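Long-range contact in branched-chain alpha-ketoacid decarboxylase (PDB 2VBF), which probably decarboxylates branched-chain and aromatic alpha-keto acids to aldehydes, using thiamine diphosphate and a magnesium ion: residues E514-R523 with N540-V548. Residues are numbered along the deposited sequence; the frame is centred on the assembly and turned at random.
Sequences EDRVVSKIVR and NRMYWIELV
The guanidinium of R541 donates from NH1 to the carbonyl O of E514 at 2.9 Å, in a somewhat bent bond, with E514 O tilted slightly out of the guanidinium plane. D538 takes NE of R541 in a salt bridge. The turn at chi3 (-63°) swings the group back over V518, whose CG2 sits above the centre of one guanidinium face, 3.4 Å from R541 CZ. Seven backbone hydrogen bonds then join the strands, starting with M542 N to R516 O at 3.0 Å. V518, K520 and V522 each use both N and O, bonding to the residues on either side of their parallel partners Y543, I545 and L547. A water at each end donates to both segments: one to D515 O and N540 O, the other to R523 O and V548 O.

V518 also packs on Y543. V518 CB lies over one face of the Y543 ring in a CH-pi contact, 3.8 Å from the ring centroid, and V518 CG1 meets Y543 CE2. On the same face of the sheet, V522 CG2 meets I545 CG2 at 3.7 Å, and V522 CB meets L547 CD2. Helix 525-537 packs against this face. On the other face, V517 CG1 touches W544 CB at 3.8 Å, and I521 CG1 and CD1 lie beside E546 OE1. The carboxylate of E546 is held by N478 and S504.

Strand 517-522, helix 525-537 and strand 542-548 form a beta-alpha-beta crossover unit. It lies at one edge of the six-stranded parallel sheet of the C-terminal thiamine diphosphate-binding domain.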
loop_
_atom_site.group_PDB
_atom_site.type_symbol
_atom_site.label_atom_id
_atom_site.label_comp_id
_atom_site.label_asym_id
_atom_site.label_seq_id
_atom_site.Cartn_x
_atom_site.Cartn_y
_atom_site.Cartn_z
ATOM N N GLU A 514 -24.232 2.638 18.885
ATOM C CA GLU A 514 -24.107 3.827 19.725
ATOM C C GLU A 514 -23.468 3.534 21.089
ATOM O O GLU A 514 -22.942 4.440 21.734
ATOM C CB GLU A 514 -25.484 4.484 19.924
ATOM C CG GLU A 514 -26.052 5.127 18.662
ATOM C CD GLU A 514 -27.452 5.711 18.851
ATOM O OE1 GLU A 514 -28.264 5.125 19.603
ATOM O OE2 GLU A 514 -27.737 6.760 18.230
ATOM N N ASP A 515 -23.520 2.281 21.527
ATOM C CA ASP A 515 -22.874 1.885 22.786
ATOM C C ASP A 515 -21.366 1.598 22.625
ATOM O O ASP A 515 -20.684 1.286 23.603
ATOM C CB ASP A 515 -23.579 0.678 23.415
ATOM C CG ASP A 515 -23.466 -0.576 22.578
ATOM O OD1 ASP A 515 -23.857 -0.535 21.394
ATOM O OD2 ASP A 515 -23.006 -1.612 23.108
ATOM N N ARG A 516 -20.862 1.698 21.398
ATOM C CA ARG A 516 -19.438 1.463 21.103
ATOM C C ARG A 516 -18.773 2.761 20.640
ATOM O O ARG A 516 -17.762 3.199 21.199
ATOM C CB ARG A 516 -19.306 0.371 20.028
ATOM C CG ARG A 516 -17.887 0.131 19.488
ATOM C CD ARG A 516 -17.123 -0.924 20.279
ATOM N NE ARG A 516 -17.081 -0.605 21.710
ATOM C CZ ARG A 516 -16.201 0.199 22.302
ATOM N NH1 ARG A 516 -15.234 0.808 21.622
ATOM N NH2 ARG A 516 -16.290 0.403 23.610
ATOM N N VAL A 517 -19.350 3.372 19.614
ATOM C CA VAL A 517 -18.848 4.633 19.063
ATOM C C VAL A 517 -19.893 5.736 19.146
ATOM O O VAL A 517 -21.040 5.535 18.726
ATOM C CB VAL A 517 -18.440 4.490 17.584
ATOM C CG1 VAL A 517 -17.739 5.768 17.107
ATOM C CG2 VAL A 517 -17.549 3.268 17.397
ATOM N N VAL A 518 -19.483 6.885 19.671
ATOM C CA VAL A 518 -20.286 8.105 19.646
ATOM C C VAL A 518 -19.764 9.028 18.544
ATOM O O VAL A 518 -18.596 9.465 18.575
ATOM C CB VAL A 518 -20.229 8.842 20.987
ATOM C CG1 VAL A 518 -21.081 10.101 20.930
ATOM C CG2 VAL A 518 -20.687 7.920 22.120
ATOM N N SER A 519 -20.631 9.338 17.584
ATOM C CA SER A 519 -20.259 10.188 16.451
ATOM C C SER A 519 -20.896 11.570 16.531
ATOM O O SER A 519 -22.052 11.702 16.939
ATOM C CB SER A 519 -20.626 9.497 15.140
ATOM O OG SER A 519 -19.961 8.239 15.054
ATOM N N LYS A 520 -20.131 12.584 16.122
ATOM C CA LYS A 520 -20.499 13.988 16.259
ATOM C C LYS A 520 -20.059 14.800 15.052
ATOM O O LYS A 520 -19.062 14.467 14.425
ATOM C CB LYS A 520 -19.804 14.612 17.475
ATOM C CG LYS A 520 -20.021 13.921 18.793
ATOM C CD LYS A 520 -21.412 14.166 19.326
ATOM C CE LYS A 520 -21.530 13.689 20.763
ATOM N NZ LYS A 520 -22.889 13.954 21.299
ATOM N N ILE A 521 -20.780 15.884 14.765
ATOM C CA ILE A 521 -20.293 16.933 13.861
ATOM C C ILE A 521 -20.164 18.243 14.650
ATOM O O ILE A 521 -21.106 18.664 15.312
ATOM C CB ILE A 521 -21.210 17.159 12.641
ATOM C CG1 ILE A 521 -21.337 15.884 11.807
ATOM C CG2 ILE A 521 -20.670 18.282 11.777
ATOM C CD1 ILE A 521 -22.137 16.064 10.506
ATOM N N VAL A 522 -18.995 18.875 14.575
ATOM C CA VAL A 522 -18.679 20.079 15.355
ATOM C C VAL A 522 -18.309 21.229 14.423
ATOM O O VAL A 522 -17.440 21.078 13.563
ATOM C CB VAL A 522 -17.515 19.809 16.351
ATOM C CG1 VAL A 522 -17.001 21.112 16.971
ATOM C CG2 VAL A 522 -17.954 18.820 17.420
ATOM N N ARG A 523 -18.967 22.378 14.600
ATOM C CA ARG A 523 -18.721 23.566 13.777
ATOM C C ARG A 523 -18.223 24.797 14.545
ATOM O O ARG A 523 -17.551 25.656 13.962
ATOM C CB ARG A 523 -19.989 23.932 12.992
ATOM C CG ARG A 523 -20.414 22.874 11.979
ATOM C CD ARG A 523 -21.729 23.236 11.301
ATOM N NE ARG A 523 -22.173 22.222 10.337
ATOM C CZ ARG A 523 -21.778 22.142 9.065
ATOM N NH1 ARG A 523 -20.916 23.014 8.560
ATOM N NH2 ARG A 523 -22.250 21.167 8.286
ATOM N N ASN A 540 -15.245 4.730 28.280
ATOM C CA ASN A 540 -15.632 3.388 27.837
ATOM C C ASN A 540 -16.199 3.312 26.423
ATOM O O ASN A 540 -16.685 2.253 26.001
ATOM C CB ASN A 540 -16.622 2.779 28.831
ATOM C CG ASN A 540 -16.010 2.568 30.206
ATOM O OD1 ASN A 540 -14.961 1.937 30.346
ATOM N ND2 ASN A 540 -16.656 3.113 31.223
ATOM N N ARG A 541 -16.136 4.422 25.694
ATOM C CA ARG A 541 -16.525 4.425 24.284
ATOM C C ARG A 541 -15.528 5.204 23.433
ATOM O O ARG A 541 -14.809 6.069 23.925
ATOM C CB ARG A 541 -17.940 4.992 24.106
ATOM C CG ARG A 541 -19.055 3.987 24.505
ATOM C CD ARG A 541 -20.445 4.526 24.210
ATOM N NE ARG A 541 -20.727 5.720 24.990
ATOM C CZ ARG A 541 -21.862 6.415 24.922
ATOM N NH1 ARG A 541 -22.834 6.042 24.104
ATOM N NH2 ARG A 541 -22.023 7.492 25.675
ATOM N N MET A 542 -15.501 4.861 22.151
ATOM C CA MET A 542 -14.723 5.566 21.150
ATOM C C MET A 542 -15.530 6.785 20.707
ATOM O O MET A 542 -16.763 6.726 20.618
ATOM C CB MET A 542 -14.459 4.642 19.950
ATOM C CG MET A 542 -13.627 5.241 18.834
ATOM S SD MET A 542 -13.147 3.967 17.655
ATOM C CE MET A 542 -13.007 4.957 16.173
ATOM N N TYR A 543 -14.840 7.883 20.436
ATOM C CA TYR A 543 -15.475 9.080 19.911
ATOM C C TYR A 543 -14.952 9.370 18.502
ATOM O O TYR A 543 -13.751 9.257 18.245
ATOM C CB TYR A 543 -15.287 10.267 20.861
ATOM C CG TYR A 543 -16.282 10.185 21.985
ATOM C CD1 TYR A 543 -16.171 9.190 22.954
ATOM C CD2 TYR A 543 -17.367 11.052 22.052
ATOM C CE1 TYR A 543 -17.106 9.073 23.977
ATOM C CE2 TYR A 543 -18.305 10.947 23.073
ATOM C CZ TYR A 543 -18.166 9.960 24.032
ATOM O OH TYR A 543 -19.098 9.846 25.036
ATOM N N TRP A 544 -15.882 9.701 17.608
ATOM C CA TRP A 544 -15.599 9.950 16.197
ATOM C C TRP A 544 -16.207 11.309 15.834
ATOM O O TRP A 544 -17.416 11.431 15.616
ATOM C CB TRP A 544 -16.207 8.835 15.366
ATOM C CG TRP A 544 -15.783 8.808 13.936
ATOM C CD1 TRP A 544 -16.474 9.293 12.854
ATOM C CD2 TRP A 544 -14.572 8.243 13.416
ATOM N NE1 TRP A 544 -15.764 9.060 11.705
ATOM C CE2 TRP A 544 -14.592 8.425 12.017
ATOM C CE3 TRP A 544 -13.468 7.614 13.999
ATOM C CZ2 TRP A 544 -13.551 7.991 11.188
ATOM C CZ3 TRP A 544 -12.436 7.183 13.178
ATOM C CH2 TRP A 544 -12.490 7.375 11.781
ATOM N N ILE A 545 -15.355 12.328 15.798
ATOM C CA ILE A 545 -15.788 13.708 15.794
ATOM C C ILE A 545 -15.352 14.402 14.522
ATOM O O ILE A 545 -14.159 14.659 14.319
ATOM C CB ILE A 545 -15.214 14.456 17.016
ATOM C CG1 ILE A 545 -15.673 13.783 18.314
ATOM C CG2 ILE A 545 -15.600 15.934 16.985
ATOM C CD1 ILE A 545 -14.763 14.087 19.499
ATOM N N GLU A 546 -16.330 14.727 13.675
ATOM C CA GLU A 546 -16.052 15.451 12.445
ATOM C C GLU A 546 -15.995 16.947 12.753
ATOM O O GLU A 546 -17.005 17.545 13.143
ATOM C CB GLU A 546 -17.113 15.139 11.383
ATOM C CG GLU A 546 -16.913 15.914 10.074
ATOM C CD GLU A 546 -17.947 15.591 9.020
ATOM O OE1 GLU A 546 -18.747 14.649 9.219
ATOM O OE2 GLU A 546 -17.933 16.283 7.977
ATOM N N LEU A 547 -14.809 17.537 12.603
ATOM C CA LEU A 547 -14.616 18.985 12.760
ATOM C C LEU A 547 -14.721 19.641 11.399
ATOM O O LEU A 547 -14.047 19.220 10.455
ATOM C CB LEU A 547 -13.245 19.299 13.363
ATOM C CG LEU A 547 -12.900 18.614 14.688
ATOM C CD1 LEU A 547 -11.491 19.011 15.120
ATOM C CD2 LEU A 547 -13.929 18.959 15.781
ATOM N N VAL A 548 -15.554 20.677 11.288
ATOM C CA VAL A 548 -15.654 21.422 10.041
ATOM C C VAL A 548 -14.843 22.717 10.135
ATOM O O VAL A 548 -15.056 23.545 11.030
ATOM C CB VAL A 548 -17.126 21.716 9.645
ATOM C CG1 VAL A 548 -17.165 22.444 8.306
ATOM C CG2 VAL A 548 -17.922 20.418 9.575
HETATM O O HOH W 1 -18.847 0.752 25.435
HETATM O O HOH W 2 -17.069 25.275 11.321
#